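Local coordinates for pyridoxamine 5-phosphate-dependent dehydrase (Escherichia coli, PDB 3B8X), which removes the C3'-hydroxyl group from GDP-4-keto-6-deoxy-D-mannose, using a vitamin B6 cofactor, on the way to the O-antigen sugar L-colitose, at residues B[75-78]-B[79-83]; B[335-338]-B[339-342]; B[344-347]-B[348-352]. The protein carries 1 engineered substitution. All coordinates share one frame; numbering follows the deposited sequence.

Interaction 1. Residues B[75-78]-B[79-83]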
ATOM      1  N   PRO B  75     -12.814  13.968 -15.377  1.00 25.03           N
ATOM      2  CA  PRO B  75     -11.456  13.572 -14.969  1.00 15.16           C
ATOM      3  C   PRO B  75     -10.480  14.715 -15.010  1.00 18.57           C
ATOM      4  O   PRO B  75     -10.312  15.362 -16.030  1.00 35.90           O
ATOM      5  CB  PRO B  75     -11.044  12.575 -16.040  1.00 14.40           C
ATOM      6  CG  PRO B  75     -12.345  12.002 -16.526  1.00 50.74           C
ATOM      7  CD  PRO B  75     -13.321  13.144 -16.489  1.00 20.63           C
ATOM      8  N   ARG B  76      -9.789  14.948 -13.910  1.00 16.05           N
ATOM      9  CA  ARG B  76      -8.845  16.049 -13.886  1.00 15.65           C
ATOM     10  C   ARG B  76      -7.497  15.806 -14.537  1.00 17.03           C
ATOM     11  O   ARG B  76      -6.787  16.771 -14.807  1.00 14.55           O
ATOM     12  CB  ARG B  76      -8.722  16.611 -12.494  1.00  5.21           C
ATOM     13  CG  ARG B  76      -9.865  17.535 -12.132  1.00 15.18           C
ATOM     14  CD  ARG B  76     -10.490  17.154 -10.819  1.00 31.72           C
ATOM     15  NE  ARG B  76     -10.678  18.355 -10.010  1.00 77.17           N
ATOM     16  CZ  ARG B  76     -11.615  18.526  -9.078  1.00 99.89           C
ATOM     17  NH1 ARG B  76     -12.487  17.561  -8.772  1.00 37.26           N
ATOM     18  NH2 ARG B  76     -11.665  19.681  -8.430  1.00 53.17           N
ATOM     19  N   LEU B  77      -7.163  14.543 -14.814  1.00 18.27           N
ATOM     20  CA  LEU B  77      -5.927  14.173 -15.520  1.00  9.52           C
ATOM     21  C   LEU B  77      -6.269  12.947 -16.321  1.00 20.86           C
ATOM     22  O   LEU B  77      -7.235  12.253 -15.981  1.00 16.26           O
ATOM     23  CB  LEU B  77      -4.738  13.835 -14.577  1.00 15.72           C
ATOM     24  CG  LEU B  77      -4.055  14.935 -13.732  1.00 16.48           C
ATOM     25  CD1 LEU B  77      -2.959  14.323 -12.844  1.00 16.10           C
ATOM     26  CD2 LEU B  77      -3.444  16.042 -14.588  1.00 10.82           C
ATOM     27  N   LYS B  78      -5.458  12.686 -17.354  1.00 12.83           N
ATOM     28  CA  LYS B  78      -5.572  11.528 -18.240  1.00 12.23           C
ATOM     29  C   LYS B  78      -4.161  11.149 -18.670  1.00 17.88           C
ATOM     30  O   LYS B  78      -3.231  11.933 -18.501  1.00 11.10           O
ATOM     31  CB  LYS B  78      -6.427  11.848 -19.446  1.00 19.64           C
ATOM     32  CG  LYS B  78      -5.699  12.666 -20.447  1.00 21.86           C
ATOM     33  CD  LYS B  78      -6.670  13.102 -21.532  1.00 35.73           C
ATOM     34  CE  LYS B  78      -5.958  13.958 -22.565  1.00 24.40           C
ATOM     35  NZ  LYS B  78      -5.794  15.393 -22.157  1.00 21.51           N
ATOM     36  N   LYS B  79      -3.989   9.950 -19.213  1.00 14.57           N
ATOM     37  CA  LYS B  79      -2.664   9.470 -19.607  1.00 22.63           C
ATOM     38  C   LYS B  79      -2.026  10.494 -20.526  1.00 50.90           C
ATOM     39  O   LYS B  79      -2.742  11.109 -21.312  1.00 18.33           O
ATOM     40  CB  LYS B  79      -2.769   8.125 -20.346  1.00 26.80           C
ATOM     41  CG  LYS B  79      -2.847   6.895 -19.432  1.00 24.21           C
ATOM     42  CD  LYS B  79      -2.268   5.664 -20.100  1.00 99.89           C
ATOM     43  CE  LYS B  79      -3.218   4.485 -19.963  1.00 99.89           C
ATOM     44  NZ  LYS B  79      -2.832   3.330 -20.833  1.00 99.89           N
ATOM     45  N   GLY B  80      -0.701  10.655 -20.431  1.00 22.54           N
ATOM     46  CA  GLY B  80       0.080  11.586 -21.246  1.00 14.42           C
ATOM     47  C   GLY B  80      -0.017  13.033 -20.780  1.00 16.05           C
ATOM     48  O   GLY B  80       0.669  13.902 -21.316  1.00 17.01           O
ATOM     49  N   ASP B  81      -0.862  13.321 -19.795  1.00 16.44           N
ATOM     50  CA  ASP B  81      -0.984  14.706 -19.331  1.00  6.18           C
ATOM     51  C   ASP B  81       0.326  15.195 -18.708  1.00 25.07           C
ATOM     52  O   ASP B  81       1.053  14.435 -18.056  1.00 14.22           O
ATOM     53  CB  ASP B  81      -2.111  14.852 -18.323  1.00 17.10           C
ATOM     54  CG  ASP B  81      -3.456  15.219 -18.960  1.00 14.42           C
ATOM     55  OD1 ASP B  81      -3.524  15.365 -20.204  1.00 18.81           O
ATOM     56  OD2 ASP B  81      -4.428  15.400 -18.179  1.00 14.57           O
ATOM     57  N   GLU B  82       0.630  16.470 -18.890  1.00 26.43           N
ATOM     58  CA  GLU B  82       1.872  17.005 -18.335  1.00 22.76           C
ATOM     59  C   GLU B  82       1.825  17.483 -16.880  1.00 19.08           C
ATOM     60  O   GLU B  82       0.984  18.312 -16.501  1.00 17.95           O
ATOM     61  CB  GLU B  82       2.465  18.110 -19.216  1.00 16.73           C
ATOM     62  CG  GLU B  82       3.811  18.658 -18.660  1.00 22.51           C
ATOM     63  CD  GLU B  82       4.351  19.848 -19.445  1.00 39.32           C
ATOM     64  OE1 GLU B  82       4.793  19.618 -20.600  1.00 41.67           O
ATOM     65  OE2 GLU B  82       4.297  20.995 -18.922  1.00 33.62           O
ATOM     66  N   ILE B  83       2.773  16.961 -16.093  1.00 21.90           N
ATOM     67  CA  ILE B  83       2.958  17.335 -14.689  1.00 16.33           C
ATOM     68  C   ILE B  83       4.460  17.659 -14.476  1.00 16.61           C
ATOM     69  O   ILE B  83       5.362  16.900 -14.903  1.00 17.70           O
ATOM     70  CB  ILE B  83       2.412  16.267 -13.672  1.00 21.44           C
ATOM     71  CG1 ILE B  83       2.623  16.729 -12.227  1.00 19.10           C
ATOM     72  CG2 ILE B  83       3.101  14.926 -13.824  1.00 12.63           C
ATOM     73  CD1 ILE B  83       1.478  16.424 -11.285  1.00 20.36           C
TER
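Lys78 and Asp81, the first and last residues of a type II beta turn, hold each other by side chain as well as backbone. The ammonium NZ of Lys78 forms a salt bridge with Asp81 OD1 at 3.0 Å, meeting that oxygen on its syn side, the side of the other oxygen. OD2 takes the backbone N-H of Lys78 at 3.0 Å, but from well above the carboxylate plane and along a bent path of 140° at the hydrogen. Closing the turn, Asp81 N donates to Lys78 O at 3.0 Å. One short acidic side chain thus grips both the backbone and the tip of the same lysine, which should fix the rotation of the carboxylate; the lysine chain reaches it through a bend at its last torsion (chi4 -81°). Gly80 takes the third turn position with a positive phi of 78°. The turn leads into strand 82-86 of the large mixed sheet of this PLP-dependent aminotransferase-type fold, where Asp81 and Ile83 bond by backbone to Arg103. Next to the polar pair, Leu77 is buried against Leu69, Phe70 and Leu102. Its CD2 passes 3.8 Å from Asp81 OD2, and its CA lies closer still to the same oxygen, at 3.3 Å.

Interaction 2. Residues B[335-338]-B[339-342]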
ATOM      1  N   ILE B 335      21.011  14.088   0.302  1.00 13.59           N
ATOM      2  CA  ILE B 335      19.766  14.867   0.361  1.00 12.16           C
ATOM      3  C   ILE B 335      18.710  14.124  -0.450  1.00 16.85           C
ATOM      4  O   ILE B 335      18.562  14.335  -1.653  1.00 14.46           O
ATOM      5  CB  ILE B 335      19.977  16.340  -0.112  1.00 12.16           C
ATOM      6  CG1 ILE B 335      20.994  16.995   0.818  1.00  2.03           C
ATOM      7  CG2 ILE B 335      18.686  17.187   0.058  1.00  9.21           C
ATOM      8  CD1 ILE B 335      21.199  18.445   0.449  1.00  4.46           C
ATOM      9  N   VAL B 336      18.021  13.198   0.217  1.00 19.21           N
ATOM     10  CA  VAL B 336      17.000  12.363  -0.396  1.00  2.87           C
ATOM     11  C   VAL B 336      17.362  11.724  -1.735  1.00 15.32           C
ATOM     12  O   VAL B 336      18.418  11.106  -1.793  1.00  8.05           O
ATOM     13  CB  VAL B 336      15.589  12.993  -0.348  1.00 15.79           C
ATOM     14  CG1 VAL B 336      15.135  12.947   1.119  1.00 13.65           C
ATOM     15  CG2 VAL B 336      15.628  14.480  -0.800  1.00 13.80           C
ATOM     16  N   THR B 337      16.564  11.904  -2.804  1.00 10.66           N
ATOM     17  CA  THR B 337      16.918  11.285  -4.117  1.00  7.10           C
ATOM     18  C   THR B 337      18.207  11.873  -4.741  1.00 20.87           C
ATOM     19  O   THR B 337      18.783  11.298  -5.675  1.00 14.46           O
ATOM     20  CB  THR B 337      15.836  11.578  -5.184  1.00 25.34           C
ATOM     21  OG1 THR B 337      15.599  12.997  -5.231  1.00 20.84           O
ATOM     22  CG2 THR B 337      14.526  10.858  -4.872  1.00 10.57           C
ATOM     23  N   GLY B 338      18.622  13.052  -4.273  1.00 12.58           N
ATOM     24  CA  GLY B 338      19.730  13.772  -4.893  1.00  7.20           C
ATOM     25  C   GLY B 338      19.131  14.162  -6.236  1.00 14.05           C
ATOM     26  O   GLY B 338      17.910  14.379  -6.339  1.00 12.33           O
ATOM     27  N   ASN B 339      19.957  14.188  -7.277  1.00  7.83           N
ATOM     28  CA  ASN B 339      19.439  14.468  -8.607  1.00  7.65           C
ATOM     29  C   ASN B 339      18.753  13.221  -9.155  1.00 12.08           C
ATOM     30  O   ASN B 339      19.387  12.262  -9.619  1.00 19.80           O
ATOM     31  CB  ASN B 339      20.558  14.825  -9.560  1.00 23.51           C
ATOM     32  CG  ASN B 339      20.054  15.003 -10.979  1.00 27.70           C
ATOM     33  OD1 ASN B 339      18.888  15.323 -11.197  1.00 17.14           O
ATOM     34  ND2 ASN B 339      20.926  14.820 -11.942  1.00 10.14           N
ATOM     35  N   PHE B 340      17.435  13.219  -9.072  1.00 13.06           N
ATOM     36  CA  PHE B 340      16.702  12.064  -9.526  1.00 21.52           C
ATOM     37  C   PHE B 340      17.000  11.779 -10.995  1.00 31.41           C
ATOM     38  O   PHE B 340      16.825  10.653 -11.440  1.00 14.24           O
ATOM     39  CB  PHE B 340      15.206  12.275  -9.299  1.00 14.89           C
ATOM     40  CG  PHE B 340      14.394  11.010  -9.369  1.00 12.74           C
ATOM     41  CD1 PHE B 340      14.406  10.112  -8.315  1.00 19.24           C
ATOM     42  CD2 PHE B 340      13.590  10.737 -10.467  1.00 33.15           C
ATOM     43  CE1 PHE B 340      13.656   8.943  -8.359  1.00 17.92           C
ATOM     44  CE2 PHE B 340      12.827   9.572 -10.539  1.00 10.15           C
ATOM     45  CZ  PHE B 340      12.888   8.659  -9.485  1.00 13.24           C
ATOM     46  N   LEU B 341      17.436  12.771 -11.772  1.00 11.51           N
ATOM     47  CA  LEU B 341      17.636  12.447 -13.167  1.00 11.77           C
ATOM     48  C   LEU B 341      18.746  11.489 -13.447  1.00 16.05           C
ATOM     49  O   LEU B 341      18.879  10.978 -14.541  1.00 23.77           O
ATOM     50  CB  LEU B 341      17.656  13.659 -14.071  1.00 13.59           C
ATOM     51  CG  LEU B 341      16.225  14.142 -13.932  1.00 84.91           C
ATOM     52  CD1 LEU B 341      16.158  15.575 -13.417  1.00 22.98           C
ATOM     53  CD2 LEU B 341      15.456  13.884 -15.222  1.00 16.55           C
ATOM     54  N   LYS B 342      19.510  11.170 -12.428  1.00 13.88           N
ATOM     55  CA  LYS B 342      20.569  10.234 -12.662  1.00  8.87           C
ATOM     56  C   LYS B 342      20.009   8.848 -12.801  1.00 28.51           C
ATOM     57  O   LYS B 342      20.700   7.952 -13.280  1.00 20.17           O
ATOM     58  CB  LYS B 342      21.527  10.242 -11.478  1.00 20.35           C
ATOM     59  CG  LYS B 342      20.894   9.627 -10.256  1.00 15.01           C
ATOM     60  CD  LYS B 342      21.731   9.781  -9.001  1.00  8.06           C
ATOM     61  CE  LYS B 342      20.789  10.061  -7.810  1.00 14.26           C
ATOM     62  NZ  LYS B 342      21.460  10.020  -6.470  1.00 12.28           N
TER
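The first torsions of Thr337 and Phe340 bring a methyl and a ring together. In Thr337, chi1 of 53° sets OG1 between the backbone N and the carbonyl carbon and swings CG2 to the side of the backbone N; in Phe340, chi1 of -164° sets CG opposite the backbone N, and the ring then reaches that methyl with CD1. A type II' beta turn, closed by Gly338 N donating to Ile335 O, runs straight into the 3-10 segment 340-342, which opens with an Asx turn at Asn339. There Leu341 N reaches Asn339 OD1 at 3.0 Å, well above the plane of the amide carbonyl. Across the junction, CG2 of Thr337 lies 3.5 Å from Phe340 CD1, at a slant to the ring. OG1 of Thr337 is hydrogen-bonded to Ser89 O, tying the turn to the loop after strand 82-86. Val336, at the turn, lines the pocket of the bound cofactor-sugar adduct, and Phe242 and Phe244 of the second subunit pack on Val336 and Thr337. Lys342 folds back over the backbone; its ammonium forms a salt bridge with Asp365, whose OD1 also accepts from Asn339 N. The bond of Lys342 NZ to Thr337 O, 3.1 Å, is weak.

Interaction 3. Residues B[344-347]-B[348-352]. With NA (sodium ion), chain M.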
ATOM      1  N   THR B 344      18.687   6.364 -14.445  1.00 14.96           N
ATOM      2  CA  THR B 344      18.415   5.777 -15.742  1.00 30.58           C
ATOM      3  C   THR B 344      17.653   4.460 -15.594  1.00 23.29           C
ATOM      4  O   THR B 344      16.872   4.100 -16.467  1.00 17.22           O
ATOM      5  CB  THR B 344      19.751   5.543 -16.526  1.00 14.32           C
ATOM      6  OG1 THR B 344      20.780   5.115 -15.626  1.00 99.89           O
ATOM      7  CG2 THR B 344      20.181   6.824 -17.203  1.00 44.12           C
ATOM      8  N   ASP B 345      17.910   3.731 -14.504  1.00 10.08           N
ATOM      9  CA  ASP B 345      17.278   2.439 -14.264  1.00 10.49           C
ATOM     10  C   ASP B 345      15.768   2.516 -14.124  1.00  8.74           C
ATOM     11  O   ASP B 345      15.035   1.708 -14.700  1.00 14.05           O
ATOM     12  CB  ASP B 345      17.886   1.791 -13.030  1.00  4.49           C
ATOM     13  CG  ASP B 345      18.165   2.797 -11.914  1.00 16.70           C
ATOM     14  OD1 ASP B 345      17.788   3.991 -12.021  1.00 16.55           O
ATOM     15  OD2 ASP B 345      18.844   2.371 -10.956  1.00 12.33           O
ATOM     16  N   VAL B 346      15.327   3.539 -13.394  1.00 15.50           N
ATOM     17  CA  VAL B 346      13.920   3.802 -13.131  1.00 16.67           C
ATOM     18  C   VAL B 346      13.304   4.629 -14.260  1.00 16.62           C
ATOM     19  O   VAL B 346      12.141   4.442 -14.671  1.00 14.02           O
ATOM     20  CB  VAL B 346      13.852   4.634 -11.808  1.00 24.22           C
ATOM     21  CG1 VAL B 346      12.531   5.311 -11.602  1.00 16.68           C
ATOM     22  CG2 VAL B 346      14.179   3.777 -10.635  1.00 15.19           C
ATOM     23  N   LEU B 347      14.104   5.564 -14.752  1.00 12.56           N
ATOM     24  CA  LEU B 347      13.647   6.505 -15.747  1.00  8.40           C
ATOM     25  C   LEU B 347      13.272   5.870 -17.060  1.00 10.48           C
ATOM     26  O   LEU B 347      12.424   6.389 -17.796  1.00 21.64           O
ATOM     27  CB  LEU B 347      14.628   7.662 -15.932  1.00 18.61           C
ATOM     28  CG  LEU B 347      14.486   8.564 -14.713  1.00 21.46           C
ATOM     29  CD1 LEU B 347      15.593   9.643 -14.634  1.00 21.56           C
ATOM     30  CD2 LEU B 347      13.098   9.178 -14.818  1.00 12.35           C
ATOM     31  N   LYS B 348      13.874   4.723 -17.332  1.00 18.65           N
ATOM     32  CA  LYS B 348      13.520   4.033 -18.554  1.00 23.82           C
ATOM     33  C   LYS B 348      12.058   3.662 -18.649  1.00 44.28           C
ATOM     34  O   LYS B 348      11.576   3.395 -19.754  1.00 20.38           O
ATOM     35  CB  LYS B 348      14.421   2.838 -18.848  1.00 19.99           C
ATOM     36  CG  LYS B 348      14.343   1.647 -17.886  1.00 19.53           C
ATOM     37  CD  LYS B 348      14.918   0.429 -18.624  1.00 42.09           C
ATOM     38  CE  LYS B 348      15.268  -0.740 -17.724  1.00 31.92           C
ATOM     39  NZ  LYS B 348      16.169  -1.692 -18.440  1.00 96.65           N
ATOM     40  N   TYR B 349      11.351   3.693 -17.520  1.00 20.40           N
ATOM     41  CA  TYR B 349       9.940   3.324 -17.503  1.00 20.67           C
ATOM     42  C   TYR B 349       9.042   4.554 -17.577  1.00 16.49           C
ATOM     43  O   TYR B 349       7.813   4.442 -17.629  1.00 19.00           O
ATOM     44  CB  TYR B 349       9.620   2.492 -16.253  1.00 23.68           C
ATOM     45  CG  TYR B 349      10.515   1.289 -16.075  1.00  4.19           C
ATOM     46  CD1 TYR B 349      11.529   1.286 -15.164  1.00  8.65           C
ATOM     47  CD2 TYR B 349      10.315   0.118 -16.826  1.00 14.18           C
ATOM     48  CE1 TYR B 349      12.332   0.165 -14.982  1.00  6.54           C
ATOM     49  CE2 TYR B 349      11.144  -1.011 -16.662  1.00 17.13           C
ATOM     50  CZ  TYR B 349      12.157  -0.973 -15.727  1.00  2.49           C
ATOM     51  OH  TYR B 349      12.966  -2.094 -15.593  1.00  9.51           O
ATOM     52  N   PHE B 350       9.669   5.725 -17.565  1.00 17.87           N
ATOM     53  CA  PHE B 350       8.935   6.985 -17.598  1.00  5.45           C
ATOM     54  C   PHE B 350       8.804   7.586 -18.988  1.00 17.83           C
ATOM     55  O   PHE B 350       9.651   7.388 -19.841  1.00 19.99           O
ATOM     56  CB  PHE B 350       9.689   8.036 -16.772  1.00 18.19           C
ATOM     57  CG  PHE B 350       9.443   7.955 -15.301  1.00 19.16           C
ATOM     58  CD1 PHE B 350       9.804   6.825 -14.593  1.00  8.79           C
ATOM     59  CD2 PHE B 350       8.865   9.028 -14.618  1.00  8.70           C
ATOM     60  CE1 PHE B 350       9.588   6.767 -13.224  1.00 11.20           C
ATOM     61  CE2 PHE B 350       8.611   8.962 -13.220  1.00 11.85           C
ATOM     62  CZ  PHE B 350       8.986   7.831 -12.538  1.00 10.68           C
ATOM     63  N   ASP B 351       7.803   8.447 -19.124  1.00 19.51           N
ATOM     64  CA  ASP B 351       7.599   9.278 -20.290  1.00 16.89           C
ATOM     65  C   ASP B 351       7.916  10.654 -19.680  1.00  8.59           C
ATOM     66  O   ASP B 351       7.090  11.237 -19.003  1.00 32.92           O
ATOM     67  CB  ASP B 351       6.126   9.209 -20.713  1.00 27.88           C
ATOM     68  CG  ASP B 351       5.741  10.329 -21.659  1.00 88.43           C
ATOM     69  OD1 ASP B 351       6.658  10.877 -22.292  1.00 44.17           O
ATOM     70  OD2 ASP B 351       4.544  10.676 -21.773  1.00 70.86           O
ATOM     71  N   TYR B 352       9.130  11.146 -19.846  1.00 14.03           N
ATOM     72  CA  TYR B 352       9.455  12.412 -19.208  1.00 33.43           C
ATOM     73  C   TYR B 352      10.375  13.246 -20.052  1.00 33.11           C
ATOM     74  O   TYR B 352      10.986  12.767 -21.002  1.00 31.84           O
ATOM     75  CB  TYR B 352      10.222  12.157 -17.914  1.00 21.84           C
ATOM     76  CG  TYR B 352      11.637  11.655 -18.148  1.00 17.19           C
ATOM     77  CD1 TYR B 352      12.747  12.462 -17.906  1.00 28.59           C
ATOM     78  CD2 TYR B 352      11.858  10.348 -18.561  1.00 12.30           C
ATOM     79  CE1 TYR B 352      14.046  11.976 -18.092  1.00 19.38           C
ATOM     80  CE2 TYR B 352      13.148   9.841 -18.764  1.00 13.81           C
ATOM     81  CZ  TYR B 352      14.234  10.668 -18.536  1.00 21.12           C
ATOM     82  OH  TYR B 352      15.490  10.151 -18.768  1.00 26.56           O
TER
HETATM   83 NA    NA M 668      18.904   4.436  -9.828  1.00 14.62          NA
HETATM   84  O   HOH W   1      12.120   7.029 -20.809  1.00 28.50           O
HETATM   85  O   HOH W   2      20.623   5.294 -11.365  1.00 33.57           O
HETATM   86  O   HOH W   3      20.985   4.530  -8.750  1.00 23.73           O
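Leu347 is the bump in this contact, and the rings of Phe350 and Tyr352 make the hollow that receives it. One methyl, CD2, serves both rings by CH-pi contacts: it sits over the centre of the Tyr352 face, 4.0 Å from the centroid and 11° off the normal, and over the Phe350 face nearer the rim, 4.2 Å from that centroid. Leu347 and Tyr352 cross at about a right angle, and Leu347 CB comes within 3.9 Å of Tyr352 CE2. Val346 runs alongside Phe350, its CG1 3.7 Å from Phe350 CE1, while Val346 O approaches the edge of the same ring. Tyr94 and Gln98 of helix 91-99 also touch Phe350. Tyr349, with CG beside its backbone N (chi1 -53°), lays its ring along the helix, bringing CE1 to 3.1 Å from Asp345 O. CG of Lys348 lies over one face of that ring, toward its rim, and Phe71 of the second subunit meets it edge-to-face.

The backbone holds this surface in shape: Lys348 N bonds to Thr344 O, Tyr349 N to Val346 O, and Phe350 N to Leu347 O at 2.8 Å, closing a type I beta turn. Both oxygens of Asp345 chelate sodium, OD1 at 2.5 Å and OD2 at 2.4 Å, and OD1 also accepts the backbone N-H of Val346. Two waters, Asn343 OD1 and Phe244 O of the second subunit complete this sodium site at the dimer interface, beside a one-turn helix that leads through a beta turn into strand 351-354, the outermost of the mixed sheet within this chain.

In the fold
Interactions 1 and 3 serve the same mixed sheet: 79-83 leads into strand 82-86 and 348-352 into strand 351-354, and strand 103-107 runs between them. Their nearest atoms stay about 5 Å apart. Interaction 1, partly buried, relies on a charged turn beside a buried leucine, and no other chain touches it. Interaction 2 is the buried one, beside the ligand pocket, and mixes turn hydrogen bonds with aromatic packing. Interaction 3, partly buried, combines apolar packing with a metal site. Interactions 2 and 3 pack directly: Leu341 CD2 lies 3.7 Å from Tyr352 CE1. Phe244 of the second subunit packs on Thr337 in interaction 2 and joins the sodium site of interaction 3 through its carbonyl oxygen.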